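Local coordinates for protein heavy metal cation tricomponent efflux pump ZneA(CzcA-like) (Cupriavidus metallidurans, PDB 4K0J) that exports zinc ions as a Zn(II)/proton antiporter of the resistance-nodulation-cell division superfamily, probably working within a three-component heavy-metal efflux system, at residues C[35-40]-C[381-386]; C[185-190]-C[756-761]; C[144-149]-C[312-317]. All blocks are in the same frame, centred on the assembly; numbering follows the deposited sequence.

Contact 1: residues C[35-40]-C[381-386]; sequences PLEAYP and KIPANL
L36 with A384, and E37 with N385, pair as two short parallel strands, a minimal sheet formed where the first predicted transmembrane helix leads out into 35-40 and a later one into 381-386. Two backbone bonds hold it: A384 N meets P35 O at 3.1 Å with an N-H...O angle of 157°, and L386 N reaches E37 O with similar straightness. Such a ladder splits its side chains between two faces, L36 and A384 sharing one. Past the end of the ladder L36 CD2 lies 3.8 Å from L386 CD2, and L386 CD1 rests against A38 CB. On the face of E37, the carboxylate comes against P383, OE2 nearest its CB. E37 CG stands anti to its carbonyl carbon (chi1 -61°), and the extended chain brings CD beside P383 CB. The N385 amide lies against P40 CG, and its ND2 is taken up by weak bonds to K459 O and L460 O. Just before the ladder, P35 CG packs on P383 CA at 3.6 Å. Helix 463-479 lies against P383 and N385, N291 bonds L36 O, and helix 323-353 receives A38 and L386.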
ATOM      1  N   PRO C  35       4.597 -12.865 -20.211  1.00 59.26           N
ATOM      2  CA  PRO C  35       5.750 -11.958 -20.261  1.00 52.82           C
ATOM      3  C   PRO C  35       7.053 -12.660 -20.626  1.00 53.83           C
ATOM      4  O   PRO C  35       7.382 -13.705 -20.067  1.00 62.01           O
ATOM      5  CB  PRO C  35       5.829 -11.417 -18.833  1.00 47.64           C
ATOM      6  CG  PRO C  35       5.231 -12.493 -17.994  1.00 47.59           C
ATOM      7  CD  PRO C  35       4.139 -13.100 -18.830  1.00 50.55           C
ATOM      8  N   LEU C  36       7.789 -12.075 -21.563  1.00 50.31           N
ATOM      9  CA  LEU C  36       9.080 -12.614 -21.967  1.00 47.91           C
ATOM     10  C   LEU C  36      10.186 -12.110 -21.057  1.00 43.10           C
ATOM     11  O   LEU C  36      10.399 -10.905 -20.930  1.00 40.96           O
ATOM     12  CB  LEU C  36       9.396 -12.230 -23.411  1.00 50.39           C
ATOM     13  CG  LEU C  36       8.823 -13.128 -24.504  1.00 56.17           C
ATOM     14  CD1 LEU C  36       9.134 -12.543 -25.870  1.00 61.41           C
ATOM     15  CD2 LEU C  36       9.380 -14.539 -24.371  1.00 45.82           C
ATOM     16  N   GLU C  37      10.888 -13.044 -20.427  1.00 43.54           N
ATOM     17  CA  GLU C  37      12.030 -12.706 -19.597  1.00 42.51           C
ATOM     18  C   GLU C  37      13.243 -13.532 -20.009  1.00 42.94           C
ATOM     19  O   GLU C  37      13.283 -14.739 -19.792  1.00 58.19           O
ATOM     20  CB  GLU C  37      11.695 -12.909 -18.121  1.00 43.19           C
ATOM     21  CG  GLU C  37      10.557 -12.029 -17.641  1.00 66.36           C
ATOM     22  CD  GLU C  37      10.274 -12.194 -16.166  1.00 79.54           C
ATOM     23  OE1 GLU C  37      11.094 -12.830 -15.471  1.00 81.95           O
ATOM     24  OE2 GLU C  37       9.226 -11.690 -15.704  1.00 84.61           O
ATOM     25  N   ALA C  38      14.223 -12.874 -20.618  1.00 47.75           N
ATOM     26  CA  ALA C  38      15.419 -13.552 -21.107  1.00 54.73           C
ATOM     27  C   ALA C  38      16.523 -13.527 -20.062  1.00 58.70           C
ATOM     28  O   ALA C  38      17.362 -14.423 -20.005  1.00 71.74           O
ATOM     29  CB  ALA C  38      15.902 -12.915 -22.402  1.00 54.62           C
ATOM     30  N   TYR C  39      16.525 -12.482 -19.246  1.00 48.81           N
ATOM     31  CA  TYR C  39      17.463 -12.371 -18.144  1.00 39.62           C
ATOM     32  C   TYR C  39      16.664 -11.900 -16.949  1.00 45.76           C
ATOM     33  O   TYR C  39      16.442 -10.700 -16.784  1.00 46.30           O
ATOM     34  CB  TYR C  39      18.559 -11.359 -18.475  1.00 45.57           C
ATOM     35  CG  TYR C  39      19.807 -11.489 -17.624  1.00 48.61           C
ATOM     36  CD1 TYR C  39      20.985 -11.978 -18.166  1.00 47.84           C
ATOM     37  CD2 TYR C  39      19.806 -11.123 -16.282  1.00 44.83           C
ATOM     38  CE1 TYR C  39      22.124 -12.099 -17.403  1.00 53.38           C
ATOM     39  CE2 TYR C  39      20.941 -11.244 -15.510  1.00 43.25           C
ATOM     40  CZ  TYR C  39      22.101 -11.734 -16.074  1.00 49.78           C
ATOM     41  OH  TYR C  39      23.246 -11.859 -15.315  1.00 48.27           O
ATOM     42  N   PRO C  40      16.215 -12.847 -16.116  1.00 52.88           N
ATOM     43  CA  PRO C  40      15.330 -12.592 -14.974  1.00 57.34           C
ATOM     44  C   PRO C  40      15.897 -11.520 -14.057  1.00 52.09           C
ATOM     45  O   PRO C  40      17.117 -11.436 -13.927  1.00 43.03           O
ATOM     46  CB  PRO C  40      15.309 -13.936 -14.246  1.00 62.59           C
ATOM     47  CG  PRO C  40      15.645 -14.934 -15.285  1.00 62.73           C
ATOM     48  CD  PRO C  40      16.611 -14.262 -16.200  1.00 59.20           C
ATOM     49  N   LYS C 381       0.211 -15.994 -12.929  1.00100.71           N
ATOM     50  CA  LYS C 381       1.008 -14.854 -13.382  1.00 95.54           C
ATOM     51  C   LYS C 381       2.506 -15.161 -13.458  1.00 88.12           C
ATOM     52  O   LYS C 381       3.341 -14.262 -13.375  1.00 92.17           O
ATOM     53  CB  LYS C 381       0.748 -13.623 -12.507  1.00 98.71           C
ATOM     54  CG  LYS C 381      -0.715 -13.229 -12.404  1.00 96.70           C
ATOM     55  CD  LYS C 381      -1.324 -13.031 -13.779  1.00 99.11           C
ATOM     56  CE  LYS C 381      -2.692 -12.387 -13.679  1.00105.32           C
ATOM     57  NZ  LYS C 381      -2.604 -11.056 -13.018  1.00110.32           N
ATOM     58  N   ILE C 382       2.839 -16.436 -13.623  1.00 78.74           N
ATOM     59  CA  ILE C 382       4.232 -16.857 -13.728  1.00 74.60           C
ATOM     60  C   ILE C 382       4.805 -16.452 -15.080  1.00 67.19           C
ATOM     61  O   ILE C 382       4.171 -16.658 -16.115  1.00 65.30           O
ATOM     62  CB  ILE C 382       4.361 -18.382 -13.525  1.00 75.22           C
ATOM     63  CG1 ILE C 382       3.886 -18.754 -12.124  1.00 80.76           C
ATOM     64  CG2 ILE C 382       5.798 -18.853 -13.738  1.00 68.91           C
ATOM     65  CD1 ILE C 382       3.621 -20.217 -11.949  1.00 92.20           C
ATOM     66  N   PRO C 383       6.008 -15.860 -15.075  1.00 63.38           N
ATOM     67  CA  PRO C 383       6.622 -15.422 -16.332  1.00 68.45           C
ATOM     68  C   PRO C 383       7.105 -16.595 -17.172  1.00 69.43           C
ATOM     69  O   PRO C 383       7.022 -17.748 -16.745  1.00 71.97           O
ATOM     70  CB  PRO C 383       7.820 -14.596 -15.862  1.00 63.53           C
ATOM     71  CG  PRO C 383       8.171 -15.184 -14.537  1.00 63.20           C
ATOM     72  CD  PRO C 383       6.851 -15.538 -13.910  1.00 60.92           C
ATOM     73  N   ALA C 384       7.606 -16.291 -18.364  1.00 60.22           N
ATOM     74  CA  ALA C 384       8.180 -17.302 -19.236  1.00 48.92           C
ATOM     75  C   ALA C 384       9.690 -17.111 -19.348  1.00 53.05           C
ATOM     76  O   ALA C 384      10.194 -16.645 -20.369  1.00 55.09           O
ATOM     77  CB  ALA C 384       7.531 -17.245 -20.602  1.00 36.91           C
ATOM     78  N   ASN C 385      10.403 -17.458 -18.280  1.00 50.26           N
ATOM     79  CA  ASN C 385      11.859 -17.475 -18.297  1.00 51.25           C
ATOM     80  C   ASN C 385      12.405 -18.356 -19.414  1.00 52.54           C
ATOM     81  O   ASN C 385      12.266 -19.576 -19.384  1.00 57.17           O
ATOM     82  CB  ASN C 385      12.401 -17.975 -16.959  1.00 59.47           C
ATOM     83  CG  ASN C 385      12.773 -16.851 -16.021  1.00 70.83           C
ATOM     84  OD1 ASN C 385      12.514 -15.678 -16.295  1.00 77.87           O
ATOM     85  ND2 ASN C 385      13.383 -17.206 -14.896  1.00 74.09           N
ATOM     86  N   LEU C 386      13.029 -17.732 -20.401  1.00 50.55           N
ATOM     87  CA  LEU C 386      13.614 -18.471 -21.502  1.00 53.73           C
ATOM     88  C   LEU C 386      14.834 -19.255 -21.036  1.00 62.83           C
ATOM     89  O   LEU C 386      15.110 -20.335 -21.548  1.00 71.46           O
ATOM     90  CB  LEU C 386      13.992 -17.510 -22.623  1.00 58.34           C
ATOM     91  CG  LEU C 386      12.840 -16.613 -23.079  1.00 56.12           C
ATOM     92  CD1 LEU C 386      13.367 -15.361 -23.758  1.00 53.10           C
ATOM     93  CD2 LEU C 386      11.896 -17.371 -24.003  1.00 50.72           C
TER

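Contact 2: residues C[185-190]-C[756-761]; sequences LEFDPV and ARFIGS
F187 and F758 meet at the ends of two parallel strands, 182-187 and 750-758, the central pair of a mixed four-stranded sheet flanked by 259-263 and 741-747. This sheet, remote from the membrane helices and built from both halves of the chain, is consistent with the docking domain of RND pumps. The ladder shows the usual parallel pattern, in which one residue, R757, bonds with both neighbours of E186: its N gives a weak bond to L185 O, and its O accepts from F187 N at 2.9 Å. One step on, I759 N donates to F187 O, just as the strands end.

The F187 side chain can be followed outward. CB lies in the plane of the F758 ring, at its edge, 3.4 Å from F758 CD1. Further out, CD2 passes the backbone N of R757 at a looser distance. CE2 then reaches A756 CB, 3.7 Å away and in the plane of the F187 ring, so the alanine methyl abuts an edge. Over the centre of one face of the same ring stands L185 CD1, and I202 of helix 199-208 adds a further neighbour.

E186 belongs to the other face of the sheet. Its chain crosses I759 at a slant, with E186 OE1 3.4 Å from I759 CG1, while the charge of that carboxylate is met by a salt bridge to R259 in the adjoining strand. Beyond the strand ends, P189 turns back onto F758 in a CH-pi contact: its CG sits over one face of the ring, 3.7 Å from the centroid and 18° off the normal.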
ATOM      1  N   LEU C 185      29.540  35.708 -16.138  1.00 81.82           N
ATOM      2  CA  LEU C 185      30.452  36.839 -16.178  1.00 84.06           C
ATOM      3  C   LEU C 185      31.773  36.386 -15.589  1.00 89.07           C
ATOM      4  O   LEU C 185      31.801  35.693 -14.574  1.00 89.23           O
ATOM      5  CB  LEU C 185      29.892  38.012 -15.370  1.00 86.16           C
ATOM      6  CG  LEU C 185      30.681  39.328 -15.295  1.00 90.58           C
ATOM      7  CD1 LEU C 185      31.697  39.333 -14.160  1.00 90.59           C
ATOM      8  CD2 LEU C 185      31.362  39.650 -16.619  1.00 88.24           C
ATOM      9  N   GLU C 186      32.868  36.790 -16.222  1.00 95.35           N
ATOM     10  CA  GLU C 186      34.193  36.406 -15.759  1.00 87.22           C
ATOM     11  C   GLU C 186      34.904  37.558 -15.046  1.00 94.71           C
ATOM     12  O   GLU C 186      35.647  38.326 -15.663  1.00 94.55           O
ATOM     13  CB  GLU C 186      35.019  35.871 -16.927  1.00 67.22           C
ATOM     14  CG  GLU C 186      34.351  34.700 -17.632  1.00 56.55           C
ATOM     15  CD  GLU C 186      35.271  33.993 -18.608  1.00 70.41           C
ATOM     16  OE1 GLU C 186      36.191  34.644 -19.149  1.00 71.76           O
ATOM     17  OE2 GLU C 186      35.076  32.778 -18.830  1.00 78.57           O
ATOM     18  N   PHE C 187      34.664  37.656 -13.739  1.00 94.11           N
ATOM     19  CA  PHE C 187      35.196  38.729 -12.899  1.00 89.02           C
ATOM     20  C   PHE C 187      36.716  38.883 -12.927  1.00105.72           C
ATOM     21  O   PHE C 187      37.462  37.913 -13.079  1.00 99.62           O
ATOM     22  CB  PHE C 187      34.767  38.529 -11.443  1.00 70.27           C
ATOM     23  CG  PHE C 187      33.426  39.102 -11.116  1.00 73.77           C
ATOM     24  CD1 PHE C 187      33.237  40.474 -11.063  1.00 87.11           C
ATOM     25  CD2 PHE C 187      32.353  38.274 -10.841  1.00 77.15           C
ATOM     26  CE1 PHE C 187      31.996  41.010 -10.755  1.00 88.43           C
ATOM     27  CE2 PHE C 187      31.111  38.803 -10.531  1.00 82.10           C
ATOM     28  CZ  PHE C 187      30.933  40.172 -10.488  1.00 83.34           C
ATOM     29  N   ASP C 188      37.154  40.127 -12.771  1.00122.07           N
ATOM     30  CA  ASP C 188      38.546  40.437 -12.498  1.00131.83           C
ATOM     31  C   ASP C 188      38.565  41.294 -11.242  1.00131.57           C
ATOM     32  O   ASP C 188      38.272  42.489 -11.299  1.00135.48           O
ATOM     33  CB  ASP C 188      39.181  41.193 -13.664  1.00142.94           C
ATOM     34  CG  ASP C 188      40.626  41.575 -13.393  1.00149.54           C
ATOM     35  OD1 ASP C 188      41.329  40.800 -12.711  1.00153.12           O
ATOM     36  OD2 ASP C 188      41.056  42.650 -13.859  1.00148.91           O
ATOM     37  N   PRO C 189      38.903  40.679 -10.098  1.00126.51           N
ATOM     38  CA  PRO C 189      38.876  41.301  -8.766  1.00122.47           C
ATOM     39  C   PRO C 189      39.667  42.608  -8.669  1.00116.45           C
ATOM     40  O   PRO C 189      39.535  43.318  -7.671  1.00112.95           O
ATOM     41  CB  PRO C 189      39.512  40.232  -7.872  1.00124.85           C
ATOM     42  CG  PRO C 189      39.242  38.952  -8.575  1.00125.81           C
ATOM     43  CD  PRO C 189      39.338  39.274 -10.038  1.00125.83           C
ATOM     44  N   VAL C 190      40.477  42.906  -9.684  1.00113.94           N
ATOM     45  CA  VAL C 190      41.191  44.174  -9.772  1.00112.08           C
ATOM     46  C   VAL C 190      40.217  45.342  -9.623  1.00114.19           C
ATOM     47  O   VAL C 190      40.521  46.343  -8.965  1.00112.40           O
ATOM     48  CB  VAL C 190      41.937  44.299 -11.114  1.00107.66           C
ATOM     49  CG1 VAL C 190      42.610  45.658 -11.232  1.00107.54           C
ATOM     50  CG2 VAL C 190      42.958  43.183 -11.255  1.00106.82           C
ATOM     51  N   ALA C 756      28.319  33.690 -11.595  1.00 66.00           N
ATOM     52  CA  ALA C 756      29.383  34.684 -11.470  1.00 61.62           C
ATOM     53  C   ALA C 756      30.626  34.013 -10.914  1.00 63.10           C
ATOM     54  O   ALA C 756      30.565  33.331  -9.892  1.00 71.63           O
ATOM     55  CB  ALA C 756      28.958  35.815 -10.562  1.00 54.60           C
ATOM     56  N   ARG C 757      31.752  34.198 -11.594  1.00 52.67           N
ATOM     57  CA  ARG C 757      33.016  33.663 -11.115  1.00 52.24           C
ATOM     58  C   ARG C 757      34.203  34.413 -11.715  1.00 53.42           C
ATOM     59  O   ARG C 757      34.114  34.953 -12.819  1.00 46.79           O
ATOM     60  CB  ARG C 757      33.124  32.170 -11.428  1.00 57.16           C
ATOM     61  CG  ARG C 757      33.255  31.846 -12.907  1.00 63.59           C
ATOM     62  CD  ARG C 757      33.640  30.387 -13.113  1.00 70.63           C
ATOM     63  NE  ARG C 757      33.766  30.040 -14.525  1.00 73.62           N
ATOM     64  CZ  ARG C 757      34.114  28.836 -14.972  1.00 75.04           C
ATOM     65  NH1 ARG C 757      34.206  28.610 -16.276  1.00 77.75           N
ATOM     66  NH2 ARG C 757      34.371  27.858 -14.114  1.00 77.50           N
ATOM     67  N   PHE C 758      35.309  34.441 -10.974  1.00 51.85           N
ATOM     68  CA  PHE C 758      36.545  35.063 -11.432  1.00 43.21           C
ATOM     69  C   PHE C 758      37.057  34.368 -12.679  1.00 48.55           C
ATOM     70  O   PHE C 758      36.785  33.186 -12.896  1.00 52.12           O
ATOM     71  CB  PHE C 758      37.611  34.993 -10.340  1.00 42.00           C
ATOM     72  CG  PHE C 758      37.200  35.641  -9.050  1.00 40.79           C
ATOM     73  CD1 PHE C 758      36.440  36.797  -9.050  1.00 36.81           C
ATOM     74  CD2 PHE C 758      37.568  35.087  -7.836  1.00 49.20           C
ATOM     75  CE1 PHE C 758      36.054  37.399  -7.857  1.00 43.55           C
ATOM     76  CE2 PHE C 758      37.189  35.684  -6.642  1.00 57.32           C
ATOM     77  CZ  PHE C 758      36.429  36.844  -6.653  1.00 36.78           C
ATOM     78  N   ILE C 759      37.805  35.104 -13.491  1.00 55.65           N
ATOM     79  CA  ILE C 759      38.334  34.566 -14.740  1.00 69.42           C
ATOM     80  C   ILE C 759      39.461  33.576 -14.465  1.00 72.96           C
ATOM     81  O   ILE C 759      40.006  33.533 -13.360  1.00 63.59           O
ATOM     82  CB  ILE C 759      38.838  35.697 -15.672  1.00 82.25           C
ATOM     83  CG1 ILE C 759      38.842  35.239 -17.135  1.00 85.79           C
ATOM     84  CG2 ILE C 759      40.208  36.205 -15.220  1.00 82.01           C
ATOM     85  CD1 ILE C 759      39.187  36.334 -18.123  1.00 90.17           C
ATOM     86  N   GLY C 760      39.798  32.772 -15.468  1.00 88.84           N
ATOM     87  CA  GLY C 760      40.902  31.841 -15.354  1.00103.58           C
ATOM     88  C   GLY C 760      42.198  32.583 -15.101  1.00112.58           C
ATOM     89  O   GLY C 760      42.286  33.785 -15.359  1.00120.64           O
ATOM     90  N   SER C 761      43.195  31.870 -14.588  1.00107.21           N
ATOM     91  CA  SER C 761      44.493  32.452 -14.249  1.00103.09           C
ATOM     92  C   SER C 761      44.402  33.530 -13.165  1.00101.54           C
ATOM     93  O   SER C 761      45.362  34.259 -12.924  1.00111.70           O
ATOM     94  CB  SER C 761      45.206  32.998 -15.494  1.00105.90           C
ATOM     95  OG  SER C 761      44.584  34.182 -15.969  1.00106.61           O
TER

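Contact 3: residues C[144-149]-C[312-317]; sequences SKTRDL and PKDVKV
S144 and K145 converge on D314, joining the loop that follows strand 135-143 to the turn that leads into strand 316-319. The polar part centres on one carboxylate oxygen. D314 OD2 accepts a nearly straight bond from K145 N at 2.8 Å, met on the syn side and 17° out of the carboxylate plane. T146 N adds a weak bond to the same atom. The S144 hydroxyl has two acceptors within reach, D314 O at 2.7 Å and OD2 at 3.0 Å, and a single proton to share between them. D314 CG is anti to its backbone N (chi1 -166°), which puts CG on the side of the loop. Within that loop S144 OG also accepts from R147 N at 3.0 Å, an ST motif that ties the serine to the bend it begins.

The other side-chain contacts described here are packing. R147 crosses V315 at about a right angle: CD and NE both approach V315 CG2, NE to 3.4 Å. The guanidinium, its chain bent at chi2 and chi3, has P312 CB over one face, toward the rim.

The neighbouring elements suggest the alpha-beta porter subdomains of RND pumps. Helix 149-164 supplies L155, which touches R147, P312 and V315, strand 135-143 pairs through V143 with K316, and helix 292-310 presents N307 to V317.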
ATOM      1  N   SER C 144      26.609  12.706 -35.203  1.00 47.61           N
ATOM      2  CA  SER C 144      26.512  13.728 -36.228  1.00 49.75           C
ATOM      3  C   SER C 144      27.901  13.930 -36.816  1.00 54.80           C
ATOM      4  O   SER C 144      28.899  13.527 -36.218  1.00 55.45           O
ATOM      5  CB  SER C 144      26.009  15.041 -35.635  1.00 51.55           C
ATOM      6  OG  SER C 144      25.944  16.045 -36.632  1.00 58.00           O
ATOM      7  N   LYS C 145      27.967  14.549 -37.988  1.00 56.23           N
ATOM      8  CA  LYS C 145      29.250  14.834 -38.618  1.00 56.93           C
ATOM      9  C   LYS C 145      29.509  16.333 -38.612  1.00 60.74           C
ATOM     10  O   LYS C 145      30.663  16.774 -38.614  1.00 36.63           O
ATOM     11  CB  LYS C 145      29.276  14.288 -40.050  1.00 49.30           C
ATOM     12  CG  LYS C 145      29.211  12.765 -40.125  1.00 51.59           C
ATOM     13  CD  LYS C 145      29.383  12.247 -41.546  1.00 55.13           C
ATOM     14  CE  LYS C 145      29.487  10.724 -41.561  1.00 54.50           C
ATOM     15  NZ  LYS C 145      29.690  10.173 -42.931  1.00 52.10           N
ATOM     16  N   THR C 146      28.419  17.100 -38.583  1.00 63.65           N
ATOM     17  CA  THR C 146      28.465  18.550 -38.731  1.00 55.51           C
ATOM     18  C   THR C 146      28.139  19.304 -37.445  1.00 53.98           C
ATOM     19  O   THR C 146      28.471  20.481 -37.313  1.00 54.70           O
ATOM     20  CB  THR C 146      27.475  19.023 -39.806  1.00 59.27           C
ATOM     21  OG1 THR C 146      26.137  18.914 -39.309  1.00 34.09           O
ATOM     22  CG2 THR C 146      27.616  18.186 -41.063  1.00 69.26           C
ATOM     23  N   ARG C 147      27.483  18.636 -36.501  1.00 50.38           N
ATOM     24  CA  ARG C 147      27.009  19.313 -35.299  1.00 45.07           C
ATOM     25  C   ARG C 147      28.004  19.261 -34.146  1.00 59.84           C
ATOM     26  O   ARG C 147      28.733  18.279 -33.984  1.00 70.91           O
ATOM     27  CB  ARG C 147      25.669  18.745 -34.861  1.00 30.01           C
ATOM     28  CG  ARG C 147      24.761  19.790 -34.260  1.00 49.82           C
ATOM     29  CD  ARG C 147      23.306  19.531 -34.603  1.00 54.78           C
ATOM     30  NE  ARG C 147      23.088  19.431 -36.044  1.00 47.49           N
ATOM     31  CZ  ARG C 147      22.828  20.469 -36.830  1.00 51.55           C
ATOM     32  NH1 ARG C 147      22.756  21.687 -36.312  1.00 43.79           N
ATOM     33  NH2 ARG C 147      22.638  20.287 -38.132  1.00 58.83           N
ATOM     34  N   ASP C 148      28.022  20.323 -33.344  1.00 49.62           N
ATOM     35  CA  ASP C 148      28.996  20.449 -32.266  1.00 49.65           C
ATOM     36  C   ASP C 148      28.433  19.978 -30.937  1.00 55.94           C
ATOM     37  O   ASP C 148      27.229  20.049 -30.707  1.00 72.23           O
ATOM     38  CB  ASP C 148      29.471  21.892 -32.152  1.00 60.74           C
ATOM     39  CG  ASP C 148      28.324  22.873 -32.084  1.00 69.25           C
ATOM     40  OD1 ASP C 148      27.727  23.157 -33.144  1.00 69.41           O
ATOM     41  OD2 ASP C 148      28.024  23.356 -30.971  1.00 73.41           O
ATOM     42  N   LEU C 149      29.321  19.515 -30.063  1.00 48.43           N
ATOM     43  CA  LEU C 149      28.938  18.874 -28.808  1.00 34.67           C
ATOM     44  C   LEU C 149      27.964  19.678 -27.938  1.00 37.17           C
ATOM     45  O   LEU C 149      27.182  19.100 -27.185  1.00 44.59           O
ATOM     46  CB  LEU C 149      30.185  18.503 -28.004  1.00 29.19           C
ATOM     47  CG  LEU C 149      29.961  17.483 -26.888  1.00 36.31           C
ATOM     48  CD1 LEU C 149      29.430  16.186 -27.469  1.00 41.74           C
ATOM     49  CD2 LEU C 149      31.230  17.244 -26.101  1.00 23.25           C
ATOM     50  N   PRO C 312      17.134  17.261 -35.905  1.00 59.03           N
ATOM     51  CA  PRO C 312      17.693  17.786 -37.150  1.00 53.53           C
ATOM     52  C   PRO C 312      18.318  16.649 -37.930  1.00 63.07           C
ATOM     53  O   PRO C 312      18.707  15.639 -37.339  1.00 62.46           O
ATOM     54  CB  PRO C 312      18.792  18.733 -36.664  1.00 44.47           C
ATOM     55  CG  PRO C 312      18.349  19.162 -35.323  1.00 50.44           C
ATOM     56  CD  PRO C 312      17.680  17.957 -34.727  1.00 61.40           C
ATOM     57  N   LYS C 313      18.405  16.802 -39.242  1.00 66.21           N
ATOM     58  CA  LYS C 313      19.023  15.782 -40.070  1.00 62.35           C
ATOM     59  C   LYS C 313      20.522  15.715 -39.769  1.00 58.39           C
ATOM     60  O   LYS C 313      21.108  16.679 -39.262  1.00 54.01           O
ATOM     61  CB  LYS C 313      18.745  16.058 -41.548  1.00 68.19           C
ATOM     62  CG  LYS C 313      17.511  15.339 -42.099  1.00 77.53           C
ATOM     63  CD  LYS C 313      16.295  15.443 -41.177  1.00 80.84           C
ATOM     64  CE  LYS C 313      15.684  16.839 -41.189  1.00 88.53           C
ATOM     65  NZ  LYS C 313      14.491  16.951 -40.294  1.00 85.52           N
ATOM     66  N   ASP C 314      21.130  14.571 -40.073  1.00 57.12           N
ATOM     67  CA  ASP C 314      22.502  14.267 -39.658  1.00 62.97           C
ATOM     68  C   ASP C 314      22.679  14.470 -38.162  1.00 54.45           C
ATOM     69  O   ASP C 314      23.700  14.968 -37.698  1.00 52.98           O
ATOM     70  CB  ASP C 314      23.549  15.061 -40.443  1.00 80.84           C
ATOM     71  CG  ASP C 314      24.954  14.502 -40.263  1.00 87.39           C
ATOM     72  OD1 ASP C 314      25.251  13.436 -40.847  1.00 83.81           O
ATOM     73  OD2 ASP C 314      25.754  15.122 -39.529  1.00 92.29           O
ATOM     74  N   VAL C 315      21.641  14.111 -37.422  1.00 50.73           N
ATOM     75  CA  VAL C 315      21.727  13.921 -35.989  1.00 36.44           C
ATOM     76  C   VAL C 315      20.883  12.693 -35.727  1.00 33.26           C
ATOM     77  O   VAL C 315      19.655  12.729 -35.834  1.00 34.49           O
ATOM     78  CB  VAL C 315      21.205  15.132 -35.192  1.00 36.97           C
ATOM     79  CG1 VAL C 315      20.867  14.731 -33.764  1.00 30.44           C
ATOM     80  CG2 VAL C 315      22.228  16.248 -35.201  1.00 31.39           C
ATOM     81  N   LYS C 316      21.552  11.589 -35.431  1.00 41.58           N
ATOM     82  CA  LYS C 316      20.853  10.330 -35.258  1.00 43.30           C
ATOM     83  C   LYS C 316      21.163   9.732 -33.896  1.00 52.79           C
ATOM     84  O   LYS C 316      22.325   9.655 -33.492  1.00 55.53           O
ATOM     85  CB  LYS C 316      21.232   9.353 -36.375  1.00 41.08           C
ATOM     86  CG  LYS C 316      20.814   9.800 -37.772  1.00 40.47           C
ATOM     87  CD  LYS C 316      19.298   9.901 -37.891  1.00 53.18           C
ATOM     88  CE  LYS C 316      18.855  10.313 -39.289  1.00 65.27           C
ATOM     89  NZ  LYS C 316      19.206  11.725 -39.611  1.00 74.07           N
ATOM     90  N   VAL C 317      20.119   9.334 -33.177  1.00 50.58           N
ATOM     91  CA  VAL C 317      20.306   8.590 -31.941  1.00 38.64           C
ATOM     92  C   VAL C 317      20.597   7.151 -32.318  1.00 38.35           C
ATOM     93  O   VAL C 317      19.766   6.476 -32.929  1.00 41.50           O
ATOM     94  CB  VAL C 317      19.079   8.673 -31.004  1.00 28.74           C
ATOM     95  CG1 VAL C 317      17.797   8.719 -31.798  1.00 39.37           C
ATOM     96  CG2 VAL C 317      19.057   7.494 -30.060  1.00 26.36           C
TER

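How the contacts relate
The three contacts show how pairing changes with its place in one long chain. Contacts 1 and 2 both use parallel strand ladders, but contact 1 is a partly buried two-strand patch beside the membrane helices, whereas contact 2 is buried within a larger sheet and relies on aromatic and proline packing. Contact 3 lies at the surface and has no ladder between its segments; a carboxylate gathers backbone N-H groups instead. None share a strand or helix, and none touch: the centres of contacts 1 and 2 are about 58 Å apart, with contact 3 about 34 Å from contact 2. Contacts 1 and 3 connect parts of the first half of the sequence, while contact 2 joins the two halves.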